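Local atomic coordinates of luciferase-like enzymeAMP-CoA-ligase (Zophobas atratus, PDB entry 4W8O), a protein that probably activates carboxylic acids with ATP as an AMP- and CoA-ligase of the adenylate-forming family, and resembles beetle luciferases although its mealworm source is nonluminescent. Residues 353-358 with 380-385; 180-185 with 194-199; 220-225 with 245-250; 54-59 with 90-95. All blocks are in the same frame, centred on the assembly; numbering follows the deposited sequence.

Contact 1 (353-358 with 380-385); sequences SPRTLL and KSDAMM
The guanidinium of Arg-355 takes Asp-382 at its edge: OD2 lies in the guanidinium plane, 3.1 Å from NH2. The two flat groups are turned 58° apart; OD2 makes the contact, and the hydrogen bond within this salt bridge is bent and weak. A bend at chi3 (62°) brings the arginine tip over to the aspartate, while NH1 pairs with Glu-10 and Phe-11 offers its ring to the same cation. Farther along, the backbones pair in antiparallel fashion. Leu-357 N gives a nearly straight bond to Lys-380 O (2.9 Å), and Lys-380 N returns one to Leu-357 O (3.0 Å), each in the plane of the carbonyl. Beyond Thr-356 and Ser-381 direct backbone bonds give way to water bridges. One molecule donates to Arg-355 O and accepts from Asp-382 N; a second joins Thr-356 OG1 to Ser-381 OG, at 2.7 Å and 2.6 Å. Ser-381 OG, in the crowded position between backbone N and carbonyl carbon (chi1 82°), accepts a bond from Ala-383 N. This is the fraying end of an antiparallel strand pair in the five-stranded sheet, flanked by a type II turn at 353-356 and, at 381-384, a type I turn carrying an ST turn.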
loop_
_atom_site.group_PDB
_atom_site.type_symbol
_atom_site.label_atom_id
_atom_site.label_comp_id
_atom_site.label_asym_id
_atom_site.label_seq_id
_atom_site.Cartn_x
_atom_site.Cartn_y
_atom_site.Cartn_z
ATOM N N SER A 353 -10.865 5.942 -10.959
ATOM C CA SER A 353 -10.796 4.495 -10.777
ATOM C C SER A 353 -12.199 3.868 -10.655
ATOM O O SER A 353 -13.174 4.575 -10.383
ATOM C CB SER A 353 -9.934 4.163 -9.550
ATOM O OG SER A 353 -10.281 4.991 -8.460
ATOM N N PRO A 354 -12.302 2.539 -10.861
ATOM C CA PRO A 354 -13.625 1.895 -10.808
ATOM C C PRO A 354 -14.339 2.121 -9.480
ATOM O O PRO A 354 -13.689 2.225 -8.434
ATOM C CB PRO A 354 -13.316 0.401 -11.003
ATOM C CG PRO A 354 -11.974 0.354 -11.636
ATOM C CD PRO A 354 -11.230 1.577 -11.181
ATOM N N ARG A 355 -15.665 2.231 -9.551
ATOM C CA ARG A 355 -16.528 2.374 -8.382
ATOM C C ARG A 355 -16.140 3.548 -7.485
ATOM O O ARG A 355 -16.352 3.507 -6.275
ATOM C CB ARG A 355 -16.578 1.054 -7.595
ATOM C CG ARG A 355 -17.547 0.045 -8.204
ATOM C CD ARG A 355 -17.632 -1.242 -7.401
ATOM N NE ARG A 355 -18.124 -1.029 -6.052
ATOM C CZ ARG A 355 -19.399 -1.068 -5.676
ATOM N NH1 ARG A 355 -20.374 -1.309 -6.549
ATOM N NH2 ARG A 355 -19.699 -0.859 -4.402
ATOM N N THR A 356 -15.592 4.599 -8.096
ATOM C CA THR A 356 -15.163 5.801 -7.399
ATOM C C THR A 356 -15.871 7.019 -7.996
ATOM O O THR A 356 -16.070 7.094 -9.219
ATOM C CB THR A 356 -13.639 5.987 -7.533
ATOM O OG1 THR A 356 -12.965 4.865 -6.945
ATOM C CG2 THR A 356 -13.167 7.271 -6.862
ATOM N N LEU A 357 -16.260 7.961 -7.133
ATOM C CA LEU A 357 -16.772 9.262 -7.575
ATOM C C LEU A 357 -15.724 10.348 -7.316
ATOM O O LEU A 357 -15.085 10.357 -6.261
ATOM C CB LEU A 357 -18.059 9.619 -6.830
ATOM C CG LEU A 357 -19.220 8.625 -6.892
ATOM C CD1 LEU A 357 -20.313 9.068 -5.931
ATOM C CD2 LEU A 357 -19.764 8.483 -8.302
ATOM N N LEU A 358 -15.559 11.262 -8.273
ATOM C CA LEU A 358 -14.637 12.395 -8.121
ATOM C C LEU A 358 -15.287 13.688 -8.593
ATOM O O LEU A 358 -15.846 13.749 -9.694
ATOM C CB LEU A 358 -13.340 12.143 -8.899
ATOM C CG LEU A 358 -12.218 13.163 -8.672
ATOM C CD1 LEU A 358 -10.868 12.488 -8.801
ATOM C CD2 LEU A 358 -12.298 14.356 -9.621
ATOM N N LYS A 380 -15.224 9.993 -3.309
ATOM C CA LYS A 380 -16.098 9.139 -2.504
ATOM C C LYS A 380 -16.169 7.729 -3.065
ATOM O O LYS A 380 -16.376 7.546 -4.253
ATOM C CB LYS A 380 -17.509 9.728 -2.432
ATOM C CG LYS A 380 -18.428 9.010 -1.454
ATOM C CD LYS A 380 -19.758 9.731 -1.331
ATOM C CE LYS A 380 -20.714 9.018 -0.386
ATOM N NZ LYS A 380 -21.986 9.786 -0.226
ATOM N N SER A 381 -15.983 6.745 -2.189
ATOM C CA SER A 381 -16.048 5.334 -2.549
ATOM C C SER A 381 -16.070 4.475 -1.294
ATOM O O SER A 381 -15.854 4.965 -0.181
ATOM C CB SER A 381 -14.836 4.925 -3.391
ATOM O OG SER A 381 -13.698 4.655 -2.584
ATOM N N ASP A 382 -16.284 3.180 -1.498
ATOM C CA ASP A 382 -16.297 2.214 -0.408
ATOM C C ASP A 382 -14.895 1.892 0.105
ATOM O O ASP A 382 -14.769 1.152 1.073
ATOM C CB ASP A 382 -16.973 0.912 -0.855
ATOM C CG ASP A 382 -18.468 1.054 -1.044
ATOM O OD1 ASP A 382 -19.052 2.109 -0.686
ATOM O OD2 ASP A 382 -19.061 0.081 -1.548
ATOM N N ALA A 383 -13.857 2.444 -0.539
ATOM C CA ALA A 383 -12.461 2.274 -0.115
ATOM C C ALA A 383 -12.018 3.348 0.874
ATOM O O ALA A 383 -10.871 3.369 1.300
ATOM C CB ALA A 383 -11.539 2.299 -1.329
ATOM N N MET A 384 -12.929 4.237 1.230
ATOM C CA MET A 384 -12.634 5.361 2.103
ATOM C C MET A 384 -12.374 4.896 3.537
ATOM O O MET A 384 -13.033 3.976 4.032
ATOM C CB MET A 384 -13.838 6.304 2.103
ATOM C CG MET A 384 -13.506 7.781 2.092
ATOM S SD MET A 384 -14.811 8.710 1.245
ATOM C CE MET A 384 -16.286 8.067 2.047
ATOM N N MET A 385 -11.424 5.553 4.195
ATOM C CA MET A 385 -11.173 5.353 5.628
ATOM C C MET A 385 -12.442 5.554 6.447
ATOM O O MET A 385 -13.298 6.373 6.088
ATOM C CB MET A 385 -10.100 6.318 6.134
ATOM C CG MET A 385 -10.465 7.794 6.071
ATOM S SD MET A 385 -9.275 8.836 6.944
ATOM C CE MET A 385 -10.054 10.435 6.729
HETATM O O HOH W 1 -17.424 2.346 -4.075
HETATM O O HOH W 2 -12.013 4.342 -4.509
#

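Contact 2 (180-185 with 194-199); sequences AVMFFS and AICHSH
Strands 180-184 and 194-198 form an antiparallel beta hairpin whose far end carries a classic beta bulge: Ala-180 and Val-181 both face His-197. Backbone hydrogen bonds come first. His-197 O accepts from Ala-180 N (2.8 Å) and from Val-181 N (3.2 Å), both in the carbonyl plane, while His-197 N donates to Val-181 O nearly along its C=O axis. Farther along, Phe-183 N reaches a lone pair of Ile-195 O, and the return bond from Ile-195 N to Phe-183 O is short but bent and weak. Apolar packing differs on the two faces. On one, Met-182 lies beside Cys-196, SD to SG 4.0 Å, and Phe-184 leans on Ala-194, with helix 106-116 beyond. On the other, the Phe-183 and His-197 rings cross obliquely and meet edge to edge through their CD2 atoms, with Phe-202 packed against both. Ile-195 sends CD1 past the strand end to Ser-185 N (3.5 Å). Polar bonds outside the hairpin hold His-197: ND1 to Ser-201, NE2 to the carbonyl of Ser-325, which lines a pocket holding a polyethylene glycol molecule. At the bulge a CH-pi contact puts Ala-180 CB over one face of the His-199 ring, 3.2 Å above its plane and shifted toward the rim.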
loop_
_atom_site.group_PDB
_atom_site.type_symbol
_atom_site.label_atom_id
_atom_site.label_comp_id
_atom_site.label_asym_id
_atom_site.label_seq_id
_atom_site.Cartn_x
_atom_site.Cartn_y
_atom_site.Cartn_z
ATOM N N ALA A 180 -8.969 -2.901 10.411
ATOM C CA ALA A 180 -8.046 -3.968 10.045
ATOM C C ALA A 180 -6.612 -3.462 9.889
ATOM O O ALA A 180 -5.676 -4.106 10.355
ATOM C CB ALA A 180 -8.503 -4.623 8.750
ATOM N N VAL A 181 -6.456 -2.312 9.234
ATOM C CA VAL A 181 -5.150 -1.733 8.906
ATOM C C VAL A 181 -5.179 -0.230 9.206
ATOM O O VAL A 181 -6.206 0.430 8.967
ATOM C CB VAL A 181 -4.815 -1.907 7.403
ATOM C CG1 VAL A 181 -3.419 -1.401 7.091
ATOM C CG2 VAL A 181 -4.943 -3.356 6.966
ATOM N N MET A 182 -4.056 0.307 9.697
ATOM C CA MET A 182 -3.917 1.748 9.932
ATOM C C MET A 182 -2.737 2.352 9.162
ATOM O O MET A 182 -1.755 1.669 8.886
ATOM C CB MET A 182 -3.786 2.061 11.428
ATOM C CG MET A 182 -5.045 1.776 12.234
ATOM S SD MET A 182 -4.997 2.271 13.969
ATOM C CE MET A 182 -3.811 1.103 14.608
ATOM N N PHE A 183 -2.884 3.624 8.787
ATOM C CA PHE A 183 -1.811 4.433 8.207
ATOM C C PHE A 183 -1.813 5.778 8.938
ATOM O O PHE A 183 -2.613 5.998 9.856
ATOM C CB PHE A 183 -2.004 4.624 6.696
ATOM C CG PHE A 183 -1.972 3.338 5.917
ATOM C CD1 PHE A 183 -0.772 2.782 5.521
ATOM C CD2 PHE A 183 -3.151 2.673 5.593
ATOM C CE1 PHE A 183 -0.733 1.586 4.813
ATOM C CE2 PHE A 183 -3.120 1.477 4.899
ATOM C CZ PHE A 183 -1.907 0.933 4.502
ATOM N N PHE A 184 -0.907 6.667 8.561
ATOM C CA PHE A 184 -0.771 7.939 9.251
ATOM C C PHE A 184 -0.965 9.116 8.313
ATOM O O PHE A 184 -0.399 9.146 7.226
ATOM C CB PHE A 184 0.585 8.003 9.926
ATOM C CG PHE A 184 0.765 6.951 10.977
ATOM C CD1 PHE A 184 0.118 7.060 12.193
ATOM C CD2 PHE A 184 1.556 5.838 10.739
ATOM C CE1 PHE A 184 0.274 6.090 13.169
ATOM C CE2 PHE A 184 1.712 4.862 11.707
ATOM C CZ PHE A 184 1.078 4.992 12.927
ATOM N N SER A 185 -1.783 10.070 8.751
ATOM C CA SER A 185 -2.120 11.234 7.965
ATOM C C SER A 185 -0.909 12.125 7.787
ATOM O O SER A 185 0.047 12.037 8.551
ATOM C CB SER A 185 -3.256 12.026 8.624
ATOM O OG SER A 185 -2.826 12.663 9.815
ATOM N N ALA A 194 -3.897 8.697 13.106
ATOM C CA ALA A 194 -3.954 7.313 12.672
ATOM C C ALA A 194 -5.201 7.087 11.822
ATOM O O ALA A 194 -6.314 7.010 12.333
ATOM C CB ALA A 194 -3.928 6.366 13.861
ATOM N N ILE A 195 -4.979 7.008 10.515
ATOM C CA ILE A 195 -6.009 6.664 9.547
ATOM C C ILE A 195 -6.436 5.204 9.735
ATOM O O ILE A 195 -5.605 4.297 9.707
ATOM C CB ILE A 195 -5.456 6.810 8.119
ATOM C CG1 ILE A 195 -5.143 8.274 7.806
ATOM C CG2 ILE A 195 -6.438 6.235 7.103
ATOM C CD1 ILE A 195 -4.147 8.452 6.675
ATOM N N CYS A 196 -7.727 4.979 9.930
ATOM C CA CYS A 196 -8.248 3.616 10.104
ATOM C C CYS A 196 -8.951 3.121 8.856
ATOM O O CYS A 196 -9.902 3.761 8.387
ATOM C CB CYS A 196 -9.235 3.577 11.270
ATOM S SG CYS A 196 -8.441 3.886 12.859
ATOM N N HIS A 197 -8.485 1.993 8.316
ATOM C CA HIS A 197 -9.258 1.246 7.327
ATOM C C HIS A 197 -9.865 0.011 7.963
ATOM O O HIS A 197 -9.206 -0.700 8.735
ATOM C CB HIS A 197 -8.408 0.859 6.122
ATOM C CG HIS A 197 -8.192 1.989 5.174
ATOM N ND1 HIS A 197 -9.196 2.477 4.367
ATOM C CD2 HIS A 197 -7.108 2.762 4.939
ATOM C CE1 HIS A 197 -8.733 3.491 3.660
ATOM N NE2 HIS A 197 -7.470 3.686 3.988
ATOM N N SER A 198 -11.128 -0.239 7.624
ATOM C CA SER A 198 -11.821 -1.432 8.057
ATOM C C SER A 198 -11.407 -2.587 7.168
ATOM O O SER A 198 -10.724 -2.402 6.168
ATOM C CB SER A 198 -13.338 -1.232 7.979
ATOM O OG SER A 198 -13.758 -1.010 6.648
ATOM N N HIS A 199 -11.831 -3.785 7.535
ATOM C CA HIS A 199 -11.608 -4.936 6.684
ATOM C C HIS A 199 -12.225 -4.636 5.323
ATOM O O HIS A 199 -11.592 -4.823 4.290
ATOM C CB HIS A 199 -12.215 -6.204 7.294
ATOM C CG HIS A 199 -11.706 -6.500 8.667
ATOM N ND1 HIS A 199 -10.518 -7.152 8.897
ATOM C CD2 HIS A 199 -12.200 -6.183 9.885
ATOM C CE1 HIS A 199 -10.308 -7.247 10.193
ATOM N NE2 HIS A 199 -11.317 -6.669 10.817
#

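Contact 3 (220-225 with 245-250); sequences LHFTTM and VFARSM
Two backbone hydrogen bonds join segments 220-225 and 245-250 where they run parallel: His-221 N to Val-245 O at 2.9 Å, in the carbonyl plane, and a long, weak one from Ala-247 N to His-221 O. CA-H...O contacts accompany them, Leu-220 CA approaching Val-245 O and Phe-246 CA approaching His-221 O. Water takes over past the strand ends. One molecule donates to Phe-222 O and Ala-247 O; another donates to Phe-222 O and, weakly, to Arg-248 O. The pairing belongs to a beta-alpha-beta unit in which helix 228-239 carries the chain from strand 218-221 to its parallel neighbour 243-246. Apolar contacts gather round Phe-222. With CG anti to the carbonyl carbon (chi1 -56°), its ring swings toward 245-250 and receives Met-250 CG over one face, 3.5 Å above the plane and offset toward the rim. This is a CH-pi contact; Met-250 SD stands obliquely 5.5 Å from the Phe-222 ring centroid, a looser Met-aromatic contact. At the ring edge lies Ala-247 O, 3.4 Å from Phe-222 CD1, while Phe-222 CE1 touches Ala-247 CB. On the strands, Leu-220 CD1 packs against Val-245 CG1 at 3.8 Å. His-221 and Phe-246 lie on the face opposite Leu-220 and Val-245, and His-221 NE2 bonds to Arg-244 NH1.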
loop_
_atom_site.group_PDB
_atom_site.type_symbol
_atom_site.label_atom_id
_atom_site.label_comp_id
_atom_site.label_asym_id
_atom_site.label_seq_id
_atom_site.Cartn_x
_atom_site.Cartn_y
_atom_site.Cartn_z
ATOM N N LEU A 220 7.666 -5.672 -8.909
ATOM C CA LEU A 220 8.776 -5.232 -8.063
ATOM C C LEU A 220 8.417 -3.908 -7.398
ATOM O O LEU A 220 7.803 -3.039 -8.021
ATOM C CB LEU A 220 10.056 -5.062 -8.894
ATOM C CG LEU A 220 11.309 -4.467 -8.234
ATOM C CD1 LEU A 220 11.764 -5.284 -7.034
ATOM C CD2 LEU A 220 12.444 -4.365 -9.244
ATOM N N HIS A 221 8.789 -3.754 -6.130
ATOM C CA HIS A 221 8.698 -2.452 -5.491
ATOM C C HIS A 221 9.782 -2.285 -4.444
ATOM O O HIS A 221 10.422 -3.250 -4.030
ATOM C CB HIS A 221 7.317 -2.256 -4.874
ATOM C CG HIS A 221 7.106 -3.043 -3.626
ATOM N ND1 HIS A 221 7.072 -2.461 -2.378
ATOM C CD2 HIS A 221 6.952 -4.371 -3.429
ATOM C CE1 HIS A 221 6.891 -3.398 -1.465
ATOM N NE2 HIS A 221 6.820 -4.565 -2.078
ATOM N N PHE A 222 9.977 -1.046 -4.028
ATOM C CA PHE A 222 11.014 -0.695 -3.063
ATOM C C PHE A 222 10.446 -0.134 -1.769
ATOM O O PHE A 222 11.130 -0.152 -0.750
ATOM C CB PHE A 222 11.963 0.332 -3.690
ATOM C CG PHE A 222 12.567 -0.129 -4.989
ATOM C CD1 PHE A 222 13.678 -0.958 -4.996
ATOM C CD2 PHE A 222 12.013 0.244 -6.199
ATOM C CE1 PHE A 222 14.226 -1.403 -6.185
ATOM C CE2 PHE A 222 12.557 -0.198 -7.395
ATOM C CZ PHE A 222 13.664 -1.025 -7.385
ATOM N N THR A 223 9.220 0.384 -1.815
ATOM C CA THR A 223 8.593 1.018 -0.661
ATOM C C THR A 223 8.358 0.020 0.452
ATOM O O THR A 223 7.987 -1.122 0.205
ATOM C CB THR A 223 7.215 1.633 -1.010
ATOM O OG1 THR A 223 6.459 0.711 -1.814
ATOM C CG2 THR A 223 7.383 2.958 -1.752
ATOM N N THR A 224 8.545 0.478 1.682
ATOM C CA THR A 224 8.284 -0.325 2.871
ATOM C C THR A 224 6.790 -0.357 3.147
ATOM O O THR A 224 6.020 0.369 2.506
ATOM C CB THR A 224 9.002 0.261 4.094
ATOM O OG1 THR A 224 8.564 1.608 4.300
ATOM C CG2 THR A 224 10.516 0.237 3.889
ATOM N N MET A 225 6.392 -1.185 4.112
ATOM C CA MET A 225 4.974 -1.392 4.439
ATOM C C MET A 225 4.371 -0.223 5.213
ATOM O O MET A 225 3.170 -0.174 5.443
ATOM C CB MET A 225 4.789 -2.705 5.209
ATOM C CG MET A 225 5.142 -3.955 4.409
ATOM S SD MET A 225 4.068 -4.203 2.981
ATOM C CE MET A 225 5.004 -5.433 2.071
ATOM N N VAL A 245 7.863 -8.893 -5.673
ATOM C CA VAL A 245 9.322 -8.804 -5.588
ATOM C C VAL A 245 9.732 -7.500 -4.895
ATOM O O VAL A 245 9.159 -6.445 -5.144
ATOM C CB VAL A 245 9.970 -8.902 -6.983
ATOM C CG1 VAL A 245 11.480 -9.096 -6.867
ATOM C CG2 VAL A 245 9.341 -10.045 -7.780
ATOM N N PHE A 246 10.707 -7.584 -4.000
ATOM C CA PHE A 246 11.206 -6.396 -3.323
ATOM C C PHE A 246 12.728 -6.331 -3.356
ATOM O O PHE A 246 13.410 -7.340 -3.531
ATOM C CB PHE A 246 10.685 -6.323 -1.875
ATOM C CG PHE A 246 11.065 -7.505 -1.028
ATOM C CD1 PHE A 246 12.272 -7.526 -0.347
ATOM C CD2 PHE A 246 10.216 -8.599 -0.918
ATOM C CE1 PHE A 246 12.628 -8.616 0.427
ATOM C CE2 PHE A 246 10.565 -9.692 -0.145
ATOM C CZ PHE A 246 11.778 -9.703 0.524
ATOM N N ALA A 247 13.238 -5.116 -3.210
ATOM C CA ALA A 247 14.655 -4.863 -3.055
ATOM C C ALA A 247 14.808 -3.645 -2.143
ATOM O O ALA A 247 13.945 -2.755 -2.111
ATOM C CB ALA A 247 15.304 -4.629 -4.407
ATOM N N ARG A 248 15.906 -3.617 -1.397
ATOM C CA ARG A 248 16.097 -2.613 -0.368
ATOM C C ARG A 248 16.268 -1.221 -0.956
ATOM O O ARG A 248 15.691 -0.261 -0.460
ATOM C CB ARG A 248 17.314 -2.951 0.492
ATOM C CG ARG A 248 17.160 -2.459 1.915
ATOM C CD ARG A 248 16.364 -3.459 2.741
ATOM N NE ARG A 248 17.211 -4.551 3.229
ATOM C CZ ARG A 248 18.079 -4.438 4.233
ATOM N NH1 ARG A 248 18.808 -5.488 4.599
ATOM N NH2 ARG A 248 18.230 -3.280 4.873
ATOM N N SER A 249 17.059 -1.126 -2.016
ATOM C CA SER A 249 17.408 0.154 -2.613
ATOM C C SER A 249 17.250 0.102 -4.108
ATOM O O SER A 249 17.557 -0.897 -4.745
ATOM C CB SER A 249 18.858 0.512 -2.299
ATOM O OG SER A 249 19.036 0.681 -0.913
ATOM N N MET A 250 16.796 1.207 -4.667
ATOM C CA MET A 250 16.629 1.323 -6.089
ATOM C C MET A 250 17.969 1.721 -6.699
ATOM O O MET A 250 18.554 2.727 -6.316
ATOM C CB MET A 250 15.563 2.370 -6.378
ATOM C CG MET A 250 15.016 2.321 -7.785
ATOM S SD MET A 250 16.182 2.974 -8.983
ATOM C CE MET A 250 15.278 2.619 -10.479
HETATM O O HOH W 3 12.137 -2.632 -0.103
HETATM O O HOH W 4 12.939 1.081 0.819
#

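Contact 4 (54-59 with 90-95); sequences RSTRVA and SSYLGA
Tyr-92 donates its hydroxyl proton to Ser-55 OG, OH to OG 2.8 Å, and this bond is the polar tie between the two helices. The ring comes in edge first along helix 48-64. Its CE2 corner sits 3.2 Å from Ser-55 OG and 3.6 Å from Ser-55 CB; Thr-56 N lies in the ring plane, and one step down the edge CD2 rests on Ala-59 CB at 4.0 Å. Leu-93 completes the contact with CD1 alongside Ala-59 O (3.6 Å). Ser-55 OG occupies the crowded position between backbone N and carbonyl carbon (chi1 60°), which turns it back toward Val-51 O, its main partner, with Lys-52 O also near, while it accepts from the tyrosine. Thr-56 OG1 likewise bonds to Lys-52 O. The tyrosine is steadied in turn by Phe-25 of helix 20-30, the two rings meeting edge-to-face. Just after Leu-93 the helix closes in a Schellman motif, with Gly-94 at positive phi (75°) and Ala-95 N bonded back to Ser-90 O. The contact therefore joins the middle of helix 48-64 to the C-terminal end of helix 85-92, immediately before the chain enters strand 96-99, the parallel neighbour of strand 179-184.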
loop_
_atom_site.group_PDB
_atom_site.type_symbol
_atom_site.label_atom_id
_atom_site.label_comp_id
_atom_site.label_asym_id
_atom_site.label_seq_id
_atom_site.Cartn_x
_atom_site.Cartn_y
_atom_site.Cartn_z
ATOM N N ARG A 54 3.965 -20.725 8.007
ATOM C CA ARG A 54 4.706 -19.915 8.966
ATOM C C ARG A 54 3.791 -18.908 9.663
ATOM O O ARG A 54 3.870 -18.749 10.878
ATOM C CB ARG A 54 5.890 -19.219 8.300
ATOM C CG ARG A 54 6.931 -20.190 7.744
ATOM C CD ARG A 54 8.313 -19.554 7.657
ATOM N NE ARG A 54 8.343 -18.418 6.732
ATOM C CZ ARG A 54 9.102 -17.326 6.869
ATOM N NH1 ARG A 54 9.907 -17.169 7.915
ATOM N NH2 ARG A 54 9.041 -16.362 5.953
ATOM N N SER A 55 2.907 -18.264 8.903
ATOM C CA SER A 55 1.977 -17.296 9.472
ATOM C C SER A 55 0.972 -17.961 10.423
ATOM O O SER A 55 0.603 -17.372 11.432
ATOM C CB SER A 55 1.239 -16.527 8.366
ATOM O OG SER A 55 0.493 -17.398 7.534
ATOM N N THR A 56 0.527 -19.173 10.094
ATOM C CA THR A 56 -0.387 -19.917 10.971
ATOM C C THR A 56 0.292 -20.181 12.321
ATOM O O THR A 56 -0.310 -19.977 13.377
ATOM C CB THR A 56 -0.857 -21.229 10.315
ATOM O OG1 THR A 56 -1.608 -20.929 9.128
ATOM C CG2 THR A 56 -1.726 -22.049 11.269
ATOM N N ARG A 57 1.561 -20.578 12.277
ATOM C CA ARG A 57 2.327 -20.846 13.492
ATOM C C ARG A 57 2.548 -19.591 14.322
ATOM O O ARG A 57 2.398 -19.623 15.543
ATOM C CB ARG A 57 3.666 -21.496 13.152
ATOM C CG ARG A 57 3.533 -22.934 12.702
ATOM C CD ARG A 57 4.846 -23.456 12.168
ATOM N NE ARG A 57 4.719 -24.798 11.623
ATOM C CZ ARG A 57 5.714 -25.461 11.044
ATOM N NH1 ARG A 57 6.914 -24.906 10.918
ATOM N NH2 ARG A 57 5.506 -26.685 10.580
ATOM N N VAL A 58 2.883 -18.483 13.660
ATOM C CA VAL A 58 3.005 -17.205 14.353
ATOM C C VAL A 58 1.682 -16.812 15.011
ATOM O O VAL A 58 1.677 -16.369 16.159
ATOM C CB VAL A 58 3.504 -16.086 13.415
ATOM C CG1 VAL A 58 3.456 -14.733 14.105
ATOM C CG2 VAL A 58 4.928 -16.369 12.955
ATOM N N ALA A 59 0.572 -16.982 14.289
ATOM C CA ALA A 59 -0.761 -16.645 14.806
ATOM C C ALA A 59 -1.121 -17.437 16.060
ATOM O O ALA A 59 -1.615 -16.871 17.042
ATOM C CB ALA A 59 -1.824 -16.870 13.737
ATOM N N SER A 90 -1.145 -11.716 12.486
ATOM C CA SER A 90 -1.953 -10.815 13.307
ATOM C C SER A 90 -3.322 -10.564 12.672
ATOM O O SER A 90 -4.345 -10.523 13.365
ATOM C CB SER A 90 -1.219 -9.487 13.510
ATOM O OG SER A 90 -0.063 -9.665 14.306
ATOM N N SER A 91 -3.334 -10.404 11.350
ATOM C CA SER A 91 -4.579 -10.247 10.609
ATOM C C SER A 91 -5.488 -11.471 10.710
ATOM O O SER A 91 -6.701 -11.318 10.734
ATOM C CB SER A 91 -4.294 -9.913 9.146
ATOM O OG SER A 91 -3.701 -8.629 9.054
ATOM N N TYR A 92 -4.915 -12.674 10.778
ATOM C CA TYR A 92 -5.715 -13.899 10.990
ATOM C C TYR A 92 -6.534 -13.809 12.274
ATOM O O TYR A 92 -7.644 -14.333 12.349
ATOM C CB TYR A 92 -4.850 -15.164 11.083
ATOM C CG TYR A 92 -4.106 -15.597 9.835
ATOM C CD1 TYR A 92 -4.493 -15.174 8.563
ATOM C CD2 TYR A 92 -3.038 -16.494 9.930
ATOM C CE1 TYR A 92 -3.814 -15.598 7.430
ATOM C CE2 TYR A 92 -2.353 -16.926 8.804
ATOM C CZ TYR A 92 -2.739 -16.473 7.556
ATOM O OH TYR A 92 -2.069 -16.893 6.430
ATOM N N LEU A 93 -5.976 -13.149 13.283
ATOM C CA LEU A 93 -6.647 -12.982 14.573
ATOM C C LEU A 93 -7.556 -11.760 14.628
ATOM O O LEU A 93 -8.181 -11.495 15.659
ATOM C CB LEU A 93 -5.607 -12.903 15.687
ATOM C CG LEU A 93 -4.651 -14.091 15.743
ATOM C CD1 LEU A 93 -3.661 -13.902 16.877
ATOM C CD2 LEU A 93 -5.413 -15.404 15.907
ATOM N N GLY A 94 -7.647 -11.023 13.521
ATOM C CA GLY A 94 -8.465 -9.825 13.457
ATOM C C GLY A 94 -7.861 -8.619 14.167
ATOM O O GLY A 94 -8.542 -7.608 14.347
ATOM N N ALA A 95 -6.595 -8.711 14.576
ATOM C CA ALA A 95 -5.923 -7.590 15.237
ATOM C C ALA A 95 -5.622 -6.474 14.219
ATOM O O ALA A 95 -5.551 -6.717 13.003
ATOM C CB ALA A 95 -4.644 -8.057 15.926
#

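In the fold
Contact 1 lies at the surface, and its chemistry shows it: a salt bridge, bridging waters and a single pair of backbone bonds. Contacts 2, 3 and 4 are buried. Contacts 2 and 3 sit in two different mixed sheets, the first a full antiparallel hairpin, the second a parallel pair that soon ends in water and aromatic packing, whereas contact 4 joins two helices mainly through side chains, with no backbone hydrogen bond between the segments. Contacts 1 and 2 touch directly: Ala-383 and Met-385 pack on His-197, and Met-385 also on Ile-195, so the loop leaving 367-380 lies against the hairpin. Contact 3 is about 22 Å from contact 2, centre to centre, across the middle of the chain.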